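Alanine racemase (PDB 4QHR) belongs to the alanine racemase family and forms a dimer of subunits that each join a TIM-barrel domain to a second, mainly beta-strand domain. Local coordinates at residues A25-V30 with E202-Y207; C97-Q102 with V122-N127. All blocks are in the same frame, centred on the assembly; numbering follows the deposited sequence.

Contact 1: residues A25-V30 with E202-Y207; sequences ANSKIV and ELNFDY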
ATOM      1  N   ALA A  25      14.569  31.110  -6.602  1.00 10.74           N
ATOM      2  CA  ALA A  25      15.331  31.393  -7.814  1.00 10.70           C
ATOM      3  C   ALA A  25      16.837  31.290  -7.701  1.00 10.85           C
ATOM      4  O   ALA A  25      17.533  31.051  -8.719  1.00 11.92           O
ATOM      5  CB  ALA A  25      14.932  32.770  -8.346  1.00 11.10           C
ATOM      6  N   ASN A  26      17.377  31.516  -6.503  1.00 10.04           N
ATOM      7  CA  ASN A  26      18.794  31.525  -6.339  1.00 10.18           C
ATOM      8  C   ASN A  26      19.321  30.339  -5.520  1.00  9.55           C
ATOM      9  O   ASN A  26      20.355  30.442  -4.928  1.00 10.12           O
ATOM     10  CB  ASN A  26      19.193  32.862  -5.745  1.00 11.09           C
ATOM     11  CG  ASN A  26      18.897  34.033  -6.691  1.00 11.93           C
ATOM     12  OD1 ASN A  26      18.459  35.069  -6.244  1.00 15.88           O
ATOM     13  ND2 ASN A  26      19.084  33.870  -7.970  1.00 11.79           N
ATOM     14  N   SER A  27      18.618  29.214  -5.527  1.00  8.98           N
ATOM     15  CA  SER A  27      19.026  28.025  -4.742  1.00  8.84           C
ATOM     16  C   SER A  27      19.167  26.835  -5.669  1.00  8.95           C
ATOM     17  O   SER A  27      18.412  26.715  -6.656  1.00  8.66           O
ATOM     18  CB  SER A  27      17.949  27.678  -3.774  1.00  8.82           C
ATOM     19  OG  SER A  27      17.869  28.619  -2.733  1.00  8.93           O
ATOM     20  N   LYS A  28      20.083  25.958  -5.331  1.00  8.78           N
ATOM     21  CA  LYS A  28      20.181  24.667  -5.995  1.00  9.21           C
ATOM     22  C   LYS A  28      19.038  23.800  -5.505  1.00  8.62           C
ATOM     23  O   LYS A  28      18.555  24.016  -4.405  1.00  7.71           O
ATOM     24  CB  LYS A  28      21.525  24.027  -5.687  1.00  9.42           C
ATOM     25  CG  LYS A  28      22.648  24.684  -6.474  1.00 10.14           C
ATOM     26  CD  LYS A  28      24.005  24.307  -5.922  1.00 10.56           C
ATOM     27  CE  LYS A  28      25.066  24.833  -6.794  1.00 11.17           C
ATOM     28  NZ  LYS A  28      26.375  24.448  -6.225  1.00 11.64           N
ATOM     29  N   ILE A  29      18.554  22.895  -6.351  1.00  8.53           N
ATOM     30  CA  ILE A  29      17.427  22.060  -5.956  1.00  8.68           C
ATOM     31  C   ILE A  29      17.843  20.604  -5.738  1.00  8.19           C
ATOM     32  O   ILE A  29      18.379  19.962  -6.658  1.00  8.73           O
ATOM     33  CB  ILE A  29      16.305  22.173  -6.995  1.00  9.25           C
ATOM     34  CG1 ILE A  29      15.886  23.644  -7.150  1.00  9.60           C
ATOM     35  CG2 ILE A  29      15.138  21.248  -6.679  1.00  9.38           C
ATOM     36  CD1 ILE A  29      15.074  23.853  -8.390  1.00  9.85           C
ATOM     37  N   VAL A  30      17.558  20.115  -4.533  1.00  7.80           N
ATOM     38  CA  VAL A  30      17.641  18.707  -4.174  1.00  7.21           C
ATOM     39  C   VAL A  30      16.229  18.110  -4.341  1.00  6.81           C
ATOM     40  O   VAL A  30      15.391  18.245  -3.483  1.00  6.49           O
ATOM     41  CB  VAL A  30      18.150  18.494  -2.758  1.00  7.49           C
ATOM     42  CG1 VAL A  30      18.437  17.014  -2.518  1.00  7.54           C
ATOM     43  CG2 VAL A  30      19.411  19.254  -2.518  1.00  7.74           C
ATOM     44  N   GLU A 202      12.937  33.532   2.303  1.00 15.27           N
ATOM     45  CA  GLU A 202      14.106  34.078   3.027  1.00 15.72           C
ATOM     46  C   GLU A 202      14.992  32.996   3.651  1.00 14.53           C
ATOM     47  O   GLU A 202      16.155  33.254   4.003  1.00 14.04           O
ATOM     48  CB  GLU A 202      13.684  35.103   4.100  1.00 16.90           C
ATOM     49  CG  GLU A 202      12.923  34.542   5.297  1.00 18.13           C
ATOM     50  CD  GLU A 202      11.397  34.415   5.103  1.00 18.06           C
ATOM     51  OE1 GLU A 202      10.848  34.560   3.979  1.00 17.99           O
ATOM     52  OE2 GLU A 202      10.753  34.138   6.123  1.00 20.37           O
ATOM     53  N   LEU A 203      14.444  31.802   3.817  1.00 12.97           N
ATOM     54  CA  LEU A 203      15.214  30.623   4.291  1.00 12.54           C
ATOM     55  C   LEU A 203      15.701  29.663   3.200  1.00 11.37           C
ATOM     56  O   LEU A 203      16.189  28.576   3.529  1.00 11.20           O
ATOM     57  CB  LEU A 203      14.395  29.849   5.330  1.00 13.01           C
ATOM     58  CG  LEU A 203      13.981  30.656   6.570  1.00 13.38           C
ATOM     59  CD1 LEU A 203      13.227  29.787   7.533  1.00 13.67           C
ATOM     60  CD2 LEU A 203      15.144  31.242   7.330  1.00 14.37           C
ATOM     61  N   ASN A 204      15.664  30.075   1.943  1.00 10.75           N
ATOM     62  CA  ASN A 204      16.126  29.226   0.858  1.00 11.05           C
ATOM     63  C   ASN A 204      17.604  28.904   0.978  1.00 11.43           C
ATOM     64  O   ASN A 204      18.010  27.764   0.785  1.00 10.63           O
ATOM     65  CB  ASN A 204      15.909  29.881  -0.522  1.00 10.78           C
ATOM     66  CG  ASN A 204      14.462  29.908  -0.982  1.00 10.26           C
ATOM     67  OD1 ASN A 204      13.540  29.284  -0.420  1.00 11.38           O
ATOM     68  ND2 ASN A 204      14.260  30.625  -1.981  1.00  9.73           N
ATOM     69  N   PHE A 205      18.412  29.922   1.304  1.00 11.28           N
ATOM     70  CA  PHE A 205      19.889  29.746   1.284  1.00 11.46           C
ATOM     71  C   PHE A 205      20.388  28.997   0.045  1.00 10.68           C
ATOM     72  O   PHE A 205      19.945  29.293  -1.088  1.00 10.08           O
ATOM     73  CB  PHE A 205      20.348  29.148   2.604  1.00 12.35           C
ATOM     74  CG  PHE A 205      19.987  29.995   3.786  1.00 13.36           C
ATOM     75  CD1 PHE A 205      20.579  31.258   3.934  1.00 14.35           C
ATOM     76  CD2 PHE A 205      19.045  29.583   4.724  1.00 14.32           C
ATOM     77  CE1 PHE A 205      20.255  32.089   5.001  1.00 14.81           C
ATOM     78  CE2 PHE A 205      18.741  30.402   5.812  1.00 14.78           C
ATOM     79  CZ  PHE A 205      19.332  31.663   5.932  1.00 15.12           C
ATOM     80  N   ASP A 206      21.269  28.006   0.218  1.00  9.98           N
ATOM     81  CA  ASP A 206      21.985  27.422  -0.927  1.00  9.63           C
ATOM     82  C   ASP A 206      21.267  26.242  -1.606  1.00  9.52           C
ATOM     83  O   ASP A 206      21.401  26.044  -2.812  1.00 10.08           O
ATOM     84  CB  ASP A 206      23.356  27.006  -0.447  1.00  9.36           C
ATOM     85  CG  ASP A 206      24.080  28.163   0.233  1.00  9.39           C
ATOM     86  OD1 ASP A 206      24.587  29.038  -0.509  1.00  9.71           O
ATOM     87  OD2 ASP A 206      24.063  28.256   1.458  1.00  8.96           O
ATOM     88  N   TYR A 207      20.534  25.458  -0.834  1.00  9.51           N
ATOM     89  CA  TYR A 207      19.812  24.290  -1.323  1.00  9.12           C
ATOM     90  C   TYR A 207      18.409  24.222  -0.720  1.00  8.72           C
ATOM     91  O   TYR A 207      18.253  24.254   0.471  1.00  9.18           O
ATOM     92  CB  TYR A 207      20.535  23.006  -0.919  1.00  9.22           C
ATOM     93  CG  TYR A 207      21.873  22.792  -1.566  1.00  9.46           C
ATOM     94  CD1 TYR A 207      23.035  23.302  -0.975  1.00  9.96           C
ATOM     95  CD2 TYR A 207      21.990  22.096  -2.739  1.00  9.85           C
ATOM     96  CE1 TYR A 207      24.282  23.121  -1.566  1.00 10.23           C
ATOM     97  CE2 TYR A 207      23.235  21.899  -3.330  1.00 10.43           C
ATOM     98  CZ  TYR A 207      24.364  22.433  -2.739  1.00 10.53           C
ATOM     99  OH  TYR A 207      25.597  22.231  -3.296  1.00 11.82           O
TER
HETATM  100  O   HOH W   1      16.529  31.177  -3.653  1.00  9.79           O

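Contact 2: residues C97-Q102 with V122-N127; sequences CVIHHQ and VWVKLN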
ATOM      1  N   CYS A  97      26.705  12.447   2.176  1.00  8.27           N
ATOM      2  CA  CYS A  97      26.048  11.906   3.343  1.00  8.64           C
ATOM      3  C   CYS A  97      25.620  12.963   4.304  1.00  8.22           C
ATOM      4  O   CYS A  97      26.400  13.849   4.644  1.00  8.12           O
ATOM      5  CB  CYS A  97      26.980  10.959   4.103  1.00  9.09           C
ATOM      6  SG  CYS A  97      27.390   9.506   3.148  1.00 10.33           S
ATOM      7  N   VAL A  98      24.376  12.839   4.753  1.00  8.03           N
ATOM      8  CA  VAL A  98      23.963  13.461   5.969  1.00  8.00           C
ATOM      9  C   VAL A  98      24.639  12.730   7.130  1.00  8.18           C
ATOM     10  O   VAL A  98      24.746  11.497   7.118  1.00  8.61           O
ATOM     11  CB  VAL A  98      22.439  13.403   6.157  1.00  8.24           C
ATOM     12  CG1 VAL A  98      22.060  13.424   7.620  1.00  8.38           C
ATOM     13  CG2 VAL A  98      21.802  14.578   5.449  1.00  8.13           C
ATOM     14  N   ILE A  99      25.111  13.471   8.131  1.00  8.01           N
ATOM     15  CA  ILE A  99      25.398  12.866   9.416  1.00  8.12           C
ATOM     16  C   ILE A  99      24.468  13.488  10.466  1.00  8.44           C
ATOM     17  O   ILE A  99      24.194  14.694  10.465  1.00  8.21           O
ATOM     18  CB  ILE A  99      26.902  12.956   9.848  1.00  7.97           C
ATOM     19  CG1 ILE A  99      27.345  14.383  10.112  1.00  8.03           C
ATOM     20  CG2 ILE A  99      27.795  12.247   8.839  1.00  7.95           C
ATOM     21  CD1 ILE A  99      28.663  14.496  10.861  1.00  8.01           C
ATOM     22  N   HIS A 100      23.954  12.643  11.341  1.00  8.64           N
ATOM     23  CA  HIS A 100      23.002  13.098  12.351  1.00  9.10           C
ATOM     24  C   HIS A 100      23.357  12.616  13.778  1.00  9.23           C
ATOM     25  O   HIS A 100      22.711  13.031  14.716  1.00  9.29           O
ATOM     26  CB  HIS A 100      21.553  12.725  11.973  1.00  8.83           C
ATOM     27  CG  HIS A 100      21.329  11.252  11.883  1.00  9.33           C
ATOM     28  ND1 HIS A 100      21.185  10.457  13.002  1.00  9.58           N
ATOM     29  CD2 HIS A 100      21.251  10.426  10.809  1.00  9.47           C
ATOM     30  CE1 HIS A 100      21.012   9.207  12.616  1.00 10.05           C
ATOM     31  NE2 HIS A 100      21.088   9.155  11.293  1.00  9.74           N
ATOM     32  N   HIS A 101      24.368  11.776  13.945  1.00 10.11           N
ATOM     33  CA  HIS A 101      24.730  11.320  15.280  1.00 10.93           C
ATOM     34  C   HIS A 101      26.169  10.860  15.290  1.00 11.65           C
ATOM     35  O   HIS A 101      26.795  10.647  14.217  1.00 11.28           O
ATOM     36  CB  HIS A 101      23.697  10.285  15.835  1.00 11.21           C
ATOM     37  CG  HIS A 101      23.664   8.967  15.113  1.00 11.40           C
ATOM     38  ND1 HIS A 101      23.206   7.813  15.711  1.00 11.28           N
ATOM     39  CD2 HIS A 101      24.037   8.611  13.857  1.00 11.33           C
ATOM     40  CE1 HIS A 101      23.291   6.813  14.857  1.00 11.32           C
ATOM     41  NE2 HIS A 101      23.802   7.266  13.732  1.00 11.03           N
ATOM     42  N   GLN A 102      26.707  10.726  16.502  1.00 12.06           N
ATOM     43  CA  GLN A 102      28.133  10.480  16.757  1.00 12.97           C
ATOM     44  C   GLN A 102      28.718   9.300  15.967  1.00 12.37           C
ATOM     45  O   GLN A 102      29.789   9.396  15.384  1.00 11.23           O
ATOM     46  CB  GLN A 102      28.352  10.282  18.266  1.00 14.25           C
ATOM     47  CG  GLN A 102      29.783  10.287  18.760  1.00 16.42           C
ATOM     48  CD  GLN A 102      30.547  11.558  18.434  1.00 18.58           C
ATOM     49  OE1 GLN A 102      30.000  12.667  18.413  1.00 18.83           O
ATOM     50  NE2 GLN A 102      31.842  11.397  18.186  1.00 20.08           N
ATOM     51  N   VAL A 122      29.522  17.229   3.274  1.00  9.23           N
ATOM     52  CA  VAL A 122      28.863  16.493   4.337  1.00  9.46           C
ATOM     53  C   VAL A 122      27.718  17.379   4.807  1.00  9.39           C
ATOM     54  O   VAL A 122      27.910  18.602   5.036  1.00  9.45           O
ATOM     55  CB  VAL A 122      29.824  16.093   5.466  1.00  9.38           C
ATOM     56  CG1 VAL A 122      30.637  17.247   5.927  1.00  9.31           C
ATOM     57  CG2 VAL A 122      29.066  15.486   6.652  1.00  9.51           C
ATOM     58  N   TRP A 123      26.539  16.790   4.897  1.00  9.15           N
ATOM     59  CA  TRP A 123      25.342  17.489   5.347  1.00  9.47           C
ATOM     60  C   TRP A 123      25.165  17.232   6.854  1.00  9.77           C
ATOM     61  O   TRP A 123      25.035  16.099   7.273  1.00  9.87           O
ATOM     62  CB  TRP A 123      24.112  17.072   4.530  1.00  9.70           C
ATOM     63  CG  TRP A 123      24.213  17.407   3.085  1.00 10.13           C
ATOM     64  CD1 TRP A 123      25.174  16.961   2.209  1.00 10.68           C
ATOM     65  CD2 TRP A 123      23.306  18.187   2.314  1.00 10.73           C
ATOM     66  NE1 TRP A 123      24.935  17.472   0.956  1.00 11.37           N
ATOM     67  CE2 TRP A 123      23.788  18.209   0.989  1.00 10.83           C
ATOM     68  CE3 TRP A 123      22.125  18.880   2.620  1.00 10.66           C
ATOM     69  CZ2 TRP A 123      23.142  18.908  -0.029  1.00 11.07           C
ATOM     70  CZ3 TRP A 123      21.483  19.573   1.643  1.00 10.96           C
ATOM     71  CH2 TRP A 123      21.970  19.578   0.312  1.00 10.74           C
ATOM     72  N   VAL A 124      25.230  18.280   7.663  1.00 10.00           N
ATOM     73  CA  VAL A 124      25.224  18.117   9.125  1.00 10.11           C
ATOM     74  C   VAL A 124      23.852  18.516   9.600  1.00 10.43           C
ATOM     75  O   VAL A 124      23.454  19.691   9.507  1.00 10.15           O
ATOM     76  CB  VAL A 124      26.326  18.945   9.801  1.00  9.96           C
ATOM     77  CG1 VAL A 124      26.312  18.693  11.291  1.00  9.93           C
ATOM     78  CG2 VAL A 124      27.699  18.619   9.205  1.00  9.52           C
ATOM     79  N   LYS A 125      23.129  17.537  10.133  1.00 10.90           N
ATOM     80  CA  LYS A 125      21.708  17.671  10.458  1.00 12.02           C
ATOM     81  C   LYS A 125      21.535  18.189  11.894  1.00 11.63           C
ATOM     82  O   LYS A 125      22.070  17.638  12.816  1.00 10.03           O
ATOM     83  CB  LYS A 125      21.020  16.306  10.263  1.00 14.16           C
ATOM     84  CG  LYS A 125      19.541  16.126  10.693  1.00 16.80           C
ATOM     85  CD  LYS A 125      18.546  17.048  10.006  1.00 19.39           C
ATOM     86  CE  LYS A 125      17.108  16.461   9.931  1.00 20.71           C
ATOM     87  NZ  LYS A 125      16.335  16.674  11.178  1.00 22.37           N
ATOM     88  N   LEU A 126      20.744  19.240  12.021  1.00 11.77           N
ATOM     89  CA  LEU A 126      20.348  19.810  13.283  1.00 12.26           C
ATOM     90  C   LEU A 126      19.024  19.238  13.747  1.00 13.18           C
ATOM     91  O   LEU A 126      18.042  19.175  12.992  1.00 11.79           O
ATOM     92  CB  LEU A 126      20.133  21.309  13.102  1.00 11.96           C
ATOM     93  CG  LEU A 126      19.653  22.185  14.281  1.00 12.11           C
ATOM     94  CD1 LEU A 126      20.700  22.242  15.384  1.00 12.08           C
ATOM     95  CD2 LEU A 126      19.297  23.576  13.797  1.00 11.83           C
ATOM     96  N   ASN A 127      19.002  18.857  15.009  1.00 14.09           N
ATOM     97  CA  ASN A 127      17.741  18.600  15.713  1.00 16.55           C
ATOM     98  C   ASN A 127      17.441  19.886  16.466  1.00 17.22           C
ATOM     99  O   ASN A 127      18.100  20.193  17.492  1.00 16.06           O
ATOM    100  CB  ASN A 127      17.910  17.449  16.686  1.00 17.98           C
ATOM    101  CG  ASN A 127      16.740  17.298  17.646  1.00 20.55           C
ATOM    102  OD1 ASN A 127      15.660  17.919  17.516  1.00 21.12           O
ATOM    103  ND2 ASN A 127      16.938  16.441  18.594  1.00 21.39           N
TER

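Contact 1: residues A25-V30 with E202-Y207
The seam that closes the TIM barrel, where strand 28-32 pairs in parallel with strand 207-208, begins with Lys28 beside Tyr207. Lys28 N donates to Asp206 O at 2.8 Å, with an N-H...O angle of 153°, and Tyr207 CA sends a CA-H...O contact back to Lys28 O at 3.3 Å. Just ahead of the paired residues, the donor is a side chain, the hydroxyl of Ser27: OG, turned anti to the carbonyl carbon (chi1 -71°), donates to Phe205 O at 2.7 Å and reaches it from above the carbonyl plane, 41° out of it. That same OG lies 3.2 Å from Asn204 CB and accepts a bond from a water, which in turn accepts from Asn26 N and from Asn204 ND2. One water therefore joins the two loops just before the paired residues and gives the serine oxygen a second partner. On the paired residues, the extended Lys28 side chain and the Tyr207 ring run side by side and point the same way, with Lys28 CD 3.6 Å from Tyr207 CE2. Val30 adds its CG2 methyl, which meets Tyr207 CD2 obliquely at 3.8 Å. Asp206 turns away from this strand; its OD2 accepts from Ala189 N on strand 188-190. The pairing continues through backbone bonds from Lys28 and Val30 to Val208, while Ile29 joins Ala54 on the neighbouring strand 54-57 and packs against Leu17 and Val20 of helix 10-23. Phe205 rests on Leu178 and Lys181 of helix 168-184.

Contact 2: residues C97-Q102 with V122-N127
Strands 97-99 and 122-125 run parallel, their axes 4.7 Å apart at closest and inclined by 30°, and three backbone hydrogen bonds join them: Trp123 N to Cys97 O, Ile99 N to Trp123 O at 2.8 Å, and Lys125 N to Ile99 O at 3.1 Å. They are successive strands of the TIM barrel, linked by a beta-alpha-beta crossover through helices 102-110 and 112-117. The bond from Ile99 N arrives nearly along the C=O axis of Trp123, whose oxygen also receives a CA-H...O contact from Val98 CA at 3.1 Å. Val98, Trp123 and Lys125 project into the barrel. Val98 CG2 touches Trp123 CB at 3.5 Å, the two side chains crossing at about a right angle, and its other methyl, CG1, lies 4.0 Å from Lys125 CB. On the outer face, Ile99 CG1 sits between the backbone N and the carbonyl carbon (chi1 66°) and meets Val122 CG2 at 4.0 Å; Val124 CG2 is a looser neighbour. Helices 102-110 and 139-149 cover this face, Phe105 and Leu147 both packing on Ile99. Beyond the strand, His100 CB rests on Lys125 CB, and the His100 side chain also packs against Ile241 of the second subunit. His101 then takes the N-cap position before helix 102-110. The polar ends of the inward side chains are held elsewhere: Lys125, bent at chi2 and chi4, bonds through NZ to Leu133 O, and the indole NE1 of Trp123 bonds to Glu96 OE1.

Both contacts belong to the same parallel barrel sheet: contact 1 closes it between strands 28-32 and 207-208, whereas contact 2 pairs two successive strands partway round. In sequence, both segments of contact 2 fall between the two segments of contact 1. Their centres lie about 19 Å apart, yet their side chains meet inside the barrel. Trp123 CH2 of contact 2 packs 3.7 Å from Tyr207 CG and 3.8 Å from Val30 CG2, both of contact 1, the Trp123 and Tyr207 ring planes inclined at about 60°. Strand 28-32 continues from contact 1 toward Lys34, the residue modified with the LLP group. Contact 2 also touches the second subunit, through His100 and His101, whereas no residue of contact 1 does.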